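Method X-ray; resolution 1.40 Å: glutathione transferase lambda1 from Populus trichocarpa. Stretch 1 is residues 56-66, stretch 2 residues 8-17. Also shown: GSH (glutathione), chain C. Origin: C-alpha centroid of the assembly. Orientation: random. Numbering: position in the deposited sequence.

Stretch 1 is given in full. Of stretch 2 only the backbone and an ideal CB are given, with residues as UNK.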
ATOM      1  N   LYS A  56     -12.401  -5.122  -9.677  1.00 18.88           N
ATOM      2  CA  LYS A  56     -12.470  -6.502  -9.225  1.00 20.11           C
ATOM      3  C   LYS A  56     -11.108  -6.980  -8.734  1.00 19.66           C
ATOM      4  O   LYS A  56     -10.095  -6.786  -9.410  1.00 20.60           O
ATOM      5  CB  LYS A  56     -12.962  -7.405 -10.354  1.00 22.04           C
ATOM      6  CG  LYS A  56     -13.069  -8.873  -9.970  1.00 25.99           C
ATOM      7  CD  LYS A  56     -13.472  -9.718 -11.167  1.00 30.19           C
ATOM      8  CE  LYS A  56     -14.685 -10.578 -10.854  1.00 33.41           C
ATOM      9  NZ  LYS A  56     -15.184 -11.301 -12.059  1.00 34.01           N
ATOM     10  N   LEU A  57     -11.087  -7.585  -7.549  1.00 18.84           N
ATOM     11  CA  LEU A  57      -9.865  -8.184  -7.023  1.00 18.34           C
ATOM     12  C   LEU A  57      -9.591  -9.523  -7.696  1.00 19.41           C
ATOM     13  O   LEU A  57     -10.482 -10.363  -7.803  1.00 21.04           O
ATOM     14  CB  LEU A  57      -9.973  -8.396  -5.516  1.00 18.85           C
ATOM     15  CG  LEU A  57     -10.130  -7.153  -4.641  1.00 19.07           C
ATOM     16  CD1 LEU A  57     -10.135  -7.573  -3.184  1.00 18.21           C
ATOM     17  CD2 LEU A  57      -9.020  -6.153  -4.908  1.00 19.84           C
ATOM     18  N   VAL A  58      -8.360  -9.708  -8.159  1.00 19.16           N
ATOM     19  CA  VAL A  58      -7.915 -11.005  -8.659  1.00 20.06           C
ATOM     20  C   VAL A  58      -6.681 -11.434  -7.875  1.00 20.34           C
ATOM     21  O   VAL A  58      -5.554 -11.058  -8.212  1.00 20.15           O
ATOM     22  CB  VAL A  58      -7.599 -10.983 -10.169  1.00 19.90           C
ATOM     23  CG1 VAL A  58      -7.210 -12.380 -10.649  1.00 20.41           C
ATOM     24  CG2 VAL A  58      -8.792 -10.481 -10.956  1.00 21.10           C
ATOM     25  N   PRO A  59      -6.893 -12.198  -6.797  1.00 20.91           N
ATOM     26  CA  PRO A  59      -5.768 -12.643  -5.973  1.00 19.94           C
ATOM     27  C   PRO A  59      -5.109 -13.887  -6.542  1.00 21.12           C
ATOM     28  O   PRO A  59      -5.792 -14.829  -6.954  1.00 22.23           O
ATOM     29  CB  PRO A  59      -6.420 -12.942  -4.624  1.00 20.78           C
ATOM     30  CG  PRO A  59      -7.833 -13.300  -4.962  1.00 21.41           C
ATOM     31  CD  PRO A  59      -8.198 -12.573  -6.222  1.00 21.22           C
ATOM     32  N   ILE A  60      -3.782 -13.872  -6.570  1.00 20.02           N
ATOM     33  CA  ILE A  60      -3.027 -15.027  -7.026  1.00 20.87           C
ATOM     34  C   ILE A  60      -2.082 -15.489  -5.926  1.00 21.55           C
ATOM     35  O   ILE A  60      -1.758 -14.738  -5.003  1.00 22.48           O
ATOM     36  CB  ILE A  60      -2.258 -14.739  -8.344  1.00 20.80           C
ATOM     37  CG1 ILE A  60      -1.155 -13.698  -8.127  1.00 21.51           C
ATOM     38  CG2 ILE A  60      -3.219 -14.305  -9.452  1.00 22.83           C
ATOM     39  CD1 ILE A  60      -0.289 -13.469  -9.356  1.00 22.04           C
ATOM     40  N   ASP A  61      -1.659 -16.745  -6.026  1.00 22.28           N
ATOM     41  CA  ASP A  61      -0.762 -17.368  -5.063  1.00 24.27           C
ATOM     42  C   ASP A  61       0.632 -17.279  -5.658  1.00 25.02           C
ATOM     43  O   ASP A  61       0.917 -17.946  -6.636  1.00 26.61           O
ATOM     44  CB  ASP A  61      -1.172 -18.834  -4.905  1.00 26.06           C
ATOM     45  CG  ASP A  61      -0.344 -19.587  -3.874  1.00 28.54           C
ATOM     46  OD1 ASP A  61       0.748 -19.120  -3.488  1.00 30.23           O
ATOM     47  OD2 ASP A  61      -0.797 -20.672  -3.456  1.00 30.18           O
ATOM     48  N   LEU A  62       1.503 -16.457  -5.085  1.00 25.50           N
ATOM     49  CA  LEU A  62       2.829 -16.256  -5.675  1.00 25.67           C
ATOM     50  C   LEU A  62       3.756 -17.475  -5.597  1.00 28.55           C
ATOM     51  O   LEU A  62       4.746 -17.545  -6.322  1.00 29.91           O
ATOM     52  CB  LEU A  62       3.520 -15.037  -5.066  1.00 25.37           C
ATOM     53  CG  LEU A  62       2.798 -13.695  -5.220  1.00 24.08           C
ATOM     54  CD1 LEU A  62       3.623 -12.612  -4.564  1.00 24.85           C
ATOM     55  CD2 LEU A  62       2.547 -13.367  -6.681  1.00 24.58           C
ATOM     56  N   GLN A  63       3.440 -18.425  -4.726  1.00 30.13           N
ATOM     57  CA  GLN A  63       4.246 -19.641  -4.621  1.00 32.53           C
ATOM     58  C   GLN A  63       3.772 -20.712  -5.591  1.00 31.95           C
ATOM     59  O   GLN A  63       4.508 -21.642  -5.916  1.00 33.09           O
ATOM     60  CB  GLN A  63       4.225 -20.185  -3.193  1.00 37.15           C
ATOM     61  CG  GLN A  63       4.725 -19.204  -2.153  1.00 43.49           C
ATOM     62  CD  GLN A  63       6.048 -18.566  -2.538  1.00 49.09           C
ATOM     63  OE1 GLN A  63       6.969 -19.241  -2.998  1.00 50.81           O
ATOM     64  NE2 GLN A  63       6.143 -17.253  -2.359  1.00 51.16           N
ATOM     65  N   ASP A  64       2.536 -20.575  -6.046  1.00 32.14           N
ATOM     66  CA  ASP A  64       1.928 -21.521  -6.962  1.00 32.55           C
ATOM     67  C   ASP A  64       1.089 -20.723  -7.951  1.00 32.09           C
ATOM     68  O   ASP A  64      -0.137 -20.826  -7.968  1.00 31.89           O
ATOM     69  CB  ASP A  64       1.055 -22.500  -6.174  1.00 34.87           C
ATOM     70  CG  ASP A  64       0.469 -23.588  -7.043  1.00 37.27           C
ATOM     71  OD1 ASP A  64       0.945 -23.751  -8.180  1.00 38.16           O
ATOM     72  OD2 ASP A  64      -0.464 -24.281  -6.588  1.00 39.21           O
ATOM     73  N   ARG A  65       1.751 -19.911  -8.769  1.00 31.25           N
ATOM     74  CA  ARG A  65       1.029 -18.914  -9.548  1.00 31.46           C
ATOM     75  C   ARG A  65       0.652 -19.376 -10.943  1.00 30.96           C
ATOM     76  O   ARG A  65       1.336 -20.211 -11.542  1.00 29.78           O
ATOM     77  CB  ARG A  65       1.777 -17.569  -9.575  1.00 32.66           C
ATOM     78  CG  ARG A  65       2.753 -17.389 -10.714  1.00 32.89           C
ATOM     79  CD  ARG A  65       3.511 -16.082 -10.546  1.00 32.52           C
ATOM     80  NE  ARG A  65       4.355 -16.112  -9.357  1.00 32.38           N
ATOM     81  CZ  ARG A  65       5.272 -15.197  -9.065  1.00 33.28           C
ATOM     82  NH1 ARG A  65       5.465 -14.164  -9.877  1.00 33.46           N
ATOM     83  NH2 ARG A  65       5.994 -15.312  -7.961  1.00 34.27           N
ATOM     84  N   PRO A  66      -0.466 -18.849 -11.452  1.00 30.90           N
ATOM     85  CA  PRO A  66      -0.916 -19.167 -12.806  1.00 29.97           C
ATOM     86  C   PRO A  66       0.057 -18.644 -13.853  1.00 30.25           C
ATOM     87  O   PRO A  66       0.464 -17.480 -13.810  1.00 29.65           O
ATOM     88  CB  PRO A  66      -2.247 -18.422 -12.907  1.00 29.94           C
ATOM     89  CG  PRO A  66      -2.175 -17.359 -11.875  1.00 30.73           C
ATOM     90  CD  PRO A  66      -1.409 -17.958 -10.755  1.00 31.32           C
ATOM     91  N   UNK A   8     -18.643  -6.968   1.318  1.00 36.89           N
ATOM     92  CA  UNK A   8     -17.905  -7.472   0.165  1.00 35.52           C
ATOM     93  C   UNK A   8     -17.435  -8.907   0.380  1.00 33.81           C
ATOM     94  O   UNK A   8     -16.969  -9.260   1.464  1.00 33.97           O
ATOM     95  CB  UNK A   8     -16.705  -6.569  -0.129  1.00 35.52           C
ATOM     96  N   UNK A   9     -17.569  -9.731  -0.656  1.00 31.89           N
ATOM     97  CA  UNK A   9     -17.012 -11.075  -0.642  1.00 30.04           C
ATOM     98  C   UNK A   9     -15.650 -11.056  -1.320  1.00 27.18           C
ATOM     99  O   UNK A   9     -15.545 -10.699  -2.496  1.00 27.01           O
ATOM    100  CB  UNK A   9     -17.951 -12.067  -1.331  1.00 30.04           C
ATOM    101  N   UNK A  10     -14.608 -11.419  -0.576  1.00 24.46           N
ATOM    102  CA  UNK A  10     -13.267 -11.541  -1.140  1.00 23.46           C
ATOM    103  C   UNK A  10     -13.174 -12.846  -1.924  1.00 22.30           C
ATOM    104  O   UNK A  10     -13.520 -13.904  -1.407  1.00 22.99           O
ATOM    105  CB  UNK A  10     -12.202 -11.488  -0.043  1.00 23.46           C
ATOM    106  N   UNK A  11     -12.725 -12.771  -3.187  1.00 21.20           N
ATOM    107  CA  UNK A  11     -12.751 -13.940  -4.072  1.00 21.69           C
ATOM    108  C   UNK A  11     -11.640 -14.953  -3.774  1.00 22.98           C
ATOM    109  O   UNK A  11     -10.688 -14.640  -3.059  1.00 22.95           O
ATOM    110  CB  UNK A  11     -12.640 -13.482  -5.527  1.00 21.69           C
ATOM    111  N   UNK A  12     -11.764 -16.174  -4.314  1.00 23.81           N
ATOM    112  CA  UNK A  12     -10.740 -17.184  -4.033  1.00 24.07           C
ATOM    113  C   UNK A  12      -9.392 -16.885  -4.680  1.00 24.72           C
ATOM    114  O   UNK A  12      -9.325 -16.256  -5.735  1.00 25.44           O
ATOM    115  CB  UNK A  12     -11.229 -18.555  -4.505  1.00 24.07           C
ATOM    116  N   UNK A  13      -8.328 -17.364  -4.044  1.00 25.30           N
ATOM    117  CA  UNK A  13      -6.980 -17.249  -4.586  1.00 23.83           C
ATOM    118  C   UNK A  13      -6.789 -18.143  -5.824  1.00 25.38           C
ATOM    119  O   UNK A  13      -7.115 -19.331  -5.798  1.00 27.87           O
ATOM    120  CB  UNK A  13      -5.954 -17.612  -3.511  1.00 23.83           C
ATOM    121  N   UNK A  14      -6.271 -17.566  -6.907  1.00 24.89           N
ATOM    122  CA  UNK A  14      -6.041 -18.311  -8.144  1.00 25.76           C
ATOM    123  C   UNK A  14      -4.632 -18.895  -8.182  1.00 27.77           C
ATOM    124  O   UNK A  14      -3.653 -18.225  -7.846  1.00 27.26           O
ATOM    125  CB  UNK A  14      -6.268 -17.409  -9.359  1.00 25.76           C
ATOM    126  N   UNK A  15      -4.531 -20.152  -8.594  1.00 29.45           N
ATOM    127  CA  UNK A  15      -3.253 -20.850  -8.556  1.00 31.12           C
ATOM    128  C   UNK A  15      -2.817 -21.283  -9.947  1.00 32.36           C
ATOM    129  O   UNK A  15      -3.432 -20.913 -10.946  1.00 32.25           O
ATOM    130  CB  UNK A  15      -3.339 -22.066  -7.631  1.00 31.12           C
ATOM    131  N   UNK A  16      -1.753 -22.076 -10.011  1.00 33.86           N
ATOM    132  CA  UNK A  16      -1.251 -22.568 -11.289  1.00 35.80           C
ATOM    133  C   UNK A  16      -2.288 -23.433 -11.997  1.00 37.69           C
ATOM    134  O   UNK A  16      -2.222 -23.623 -13.210  1.00 39.86           O
ATOM    135  CB  UNK A  16       0.040 -23.362 -11.081  1.00 35.80           C
ATOM    136  N   UNK A  17      -3.247 -23.949 -11.234  1.00 38.22           N
ATOM    137  CA  UNK A  17      -4.291 -24.805 -11.784  1.00 41.56           C
ATOM    138  C   UNK A  17      -5.577 -24.055 -12.121  1.00 39.24           C
ATOM    139  O   UNK A  17      -6.587 -24.666 -12.471  1.00 39.39           O
ATOM    140  CB  UNK A  17      -4.604 -25.929 -10.794  1.00 41.56           C
TER
HETATM  141  N1  GSH C 300       8.163  -2.120  -7.153  0.58 15.55           N
HETATM  142  CA1 GSH C 300       7.017  -3.008  -7.168  0.58 14.76           C
HETATM  143  C1  GSH C 300       5.833  -2.202  -6.720  0.58 20.79           C
HETATM  144  O11 GSH C 300       6.026  -1.177  -6.031  0.58 12.61           O
HETATM  145  O12 GSH C 300       4.680  -2.539  -7.048  0.58 13.78           O
HETATM  146  CB1 GSH C 300       7.249  -4.200  -6.235  0.58 18.74           C
HETATM  147  CG1 GSH C 300       6.209  -5.306  -6.401  0.58 12.20           C
HETATM  148  CD1 GSH C 300       6.668  -6.554  -5.679  0.58 22.80           C
HETATM  149  OE1 GSH C 300       8.005  -6.639  -5.240  0.58 27.64           O
HETATM  150  N2  GSH C 300       5.793  -7.543  -5.483  0.58 13.99           N
HETATM  151  CA2 GSH C 300       6.294  -8.832  -5.021  0.58 25.56           C
HETATM  152  C2  GSH C 300       6.130  -9.891  -6.065  0.58 32.83           C
HETATM  153  O2  GSH C 300       5.083  -9.810  -6.995  0.58 13.19           O
HETATM  154  CB2 GSH C 300       5.567  -9.310  -3.773  0.58 16.23           C
HETATM  155  SG2 GSH C 300       6.022  -8.428  -2.257  0.58 33.76           S
HETATM  156  N3  GSH C 300       6.996 -10.901  -6.072  0.58 19.77           N
HETATM  157  CA3 GSH C 300       6.817 -11.984  -7.020  0.58 26.11           C
HETATM  158  C3  GSH C 300       8.046 -12.193  -7.868  0.58 32.31           C
HETATM  159  O31 GSH C 300       8.110 -13.162  -8.655  0.58 39.92           O
HETATM  160  O32 GSH C 300       9.009 -11.397  -7.805  0.58 30.97           O

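Stretch 2 runs alongside stretch 1 and is tied to it most firmly at position 14, where a single beta bridge joins it to Ile60.

At position 8 CA-to-CB points toward stretch 1, but no atom of that stretch lies within 5.5 Å of the ideal CB, so only a long side chain could reach across. The residue is Glu8, extended with chi1 and chi2 both t; its OE2 comes within 4.5 Å of Leu57 CD1, and its carboxylate is hydrogen-bonded elsewhere in the structure. Position 9 is out of reach and sets no requirement; it is Val9.

Position 10 points sideways, its ideal CB 5.4 Å from Leu57 CD1. A branched or long apolar chain could turn back onto that methyl. Leu10 does so, placing CD2 3.8 Å from Leu57 CD1.

Position 11 points toward Leu57 and Pro59. Its phi of -77° admits proline, and a compact apolar group would suit the surface. Pro11 lays CG 3.8 Å from Pro59 CD and 4.1 Å from Leu57 CB. Position 12 points away, and its phi of -69° again permits proline among many others; Pro12 contributes chiefly its carbonyl, with O 3.4 Å from Pro59 CG.

Position 13 points sideways, its ideal CB near the Pro59 carbonyl and the Asp61 backbone. A small or beta-branched residue would fit. Val13, chi1 t, brings CG1 3.7 Å from Asp61 CB.

At position 14 the backbone does the binding: its N donates to Pro59 O (2.8 Å, nearly linear), and its O accepts from Asp61 N (3.1 Å). The free NH required here excludes proline. With Val58 and Ile60 offering apolar groups, an aliphatic chain is favoured; Leu14 sets CD1 3.7 Å from Val58 CG1 and CB 4.4 Å from Ile60 CG2.

Position 15 has its ideal CB 3.4 Å from Asp64 O, with the Asp61 side chain also nearby. A modest side chain, polar or beta-branched, is plausible. Thr15 places CG2 4.2 Å from Asp61 CB, while its OG1 accepts a hydrogen bond from the backbone N of position 17 (3.2 Å).

Position 16 is the most telling: its ideal CB sits 3.1 Å from Asp64 OD1, a tight approach that favours a small residue, preferably one with a donor. Ser16 meets both demands, its OG donating to Asp64 OD1 at 2.5 Å; a weak bond from Ser16 N to Asp64 O (2.9 Å) adds a backbone tie.

Position 17 points away, leaving its side chain unconstrained by stretch 1; it is Asn17.

Stretch 2 (8-17) EVLPPVLTSN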
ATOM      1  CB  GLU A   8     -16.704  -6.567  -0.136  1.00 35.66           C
ATOM      2  CG  GLU A   8     -15.790  -7.098  -1.229  1.00 34.96           C
ATOM      3  CD  GLU A   8     -14.723  -6.110  -1.650  1.00 35.03           C
ATOM      4  OE1 GLU A   8     -14.269  -5.312  -0.804  1.00 35.56           O
ATOM      5  OE2 GLU A   8     -14.345  -6.126  -2.838  1.00 36.13           O
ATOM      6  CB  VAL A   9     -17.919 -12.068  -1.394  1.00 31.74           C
ATOM      7  CG1 VAL A   9     -17.262 -13.437  -1.460  1.00 31.10           C
ATOM      8  CG2 VAL A   9     -19.284 -12.156  -0.730  1.00 32.77           C
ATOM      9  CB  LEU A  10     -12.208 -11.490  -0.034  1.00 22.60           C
ATOM     10  CG  LEU A  10     -12.142 -10.168   0.748  1.00 22.08           C
ATOM     11  CD1 LEU A  10     -10.990 -10.183   1.744  1.00 23.59           C
ATOM     12  CD2 LEU A  10     -12.031  -8.970  -0.190  1.00 22.20           C
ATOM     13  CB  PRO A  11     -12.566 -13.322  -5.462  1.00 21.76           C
ATOM     14  CG  PRO A  11     -11.801 -12.081  -5.218  1.00 22.31           C
ATOM     15  CD  PRO A  11     -12.281 -11.553  -3.892  1.00 20.97           C
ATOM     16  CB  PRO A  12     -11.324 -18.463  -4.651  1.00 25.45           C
ATOM     17  CG  PRO A  12     -12.782 -18.200  -4.793  1.00 25.10           C
ATOM     18  CD  PRO A  12     -12.898 -16.737  -5.066  1.00 24.59           C
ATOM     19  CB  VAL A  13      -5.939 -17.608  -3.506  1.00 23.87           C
ATOM     20  CG1 VAL A  13      -4.528 -17.414  -4.036  1.00 24.66           C
ATOM     21  CG2 VAL A  13      -6.172 -16.765  -2.255  1.00 24.05           C
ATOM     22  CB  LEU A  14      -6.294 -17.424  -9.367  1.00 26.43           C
ATOM     23  CG  LEU A  14      -7.703 -16.828  -9.441  1.00 27.06           C
ATOM     24  CD1 LEU A  14      -7.885 -15.969 -10.684  1.00 26.58           C
ATOM     25  CD2 LEU A  14      -8.751 -17.924  -9.382  1.00 27.66           C
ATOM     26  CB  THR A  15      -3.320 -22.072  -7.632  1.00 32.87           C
ATOM     27  OG1 THR A  15      -4.119 -23.095  -8.245  1.00 34.10           O
ATOM     28  CG2 THR A  15      -3.927 -21.685  -6.287  1.00 33.23           C
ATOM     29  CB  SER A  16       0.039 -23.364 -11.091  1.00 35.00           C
ATOM     30  OG  SER A  16      -0.197 -24.519 -10.303  1.00 35.48           O
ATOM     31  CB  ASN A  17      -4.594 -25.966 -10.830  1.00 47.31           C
ATOM     32  CG  ASN A  17      -3.541 -27.063 -10.886  1.00 52.18           C
ATOM     33  OD1 ASN A  17      -2.511 -26.926 -11.547  1.00 53.79           O
ATOM     34  ND2 ASN A  17      -3.801 -28.162 -10.186  1.00 54.64           N
TER
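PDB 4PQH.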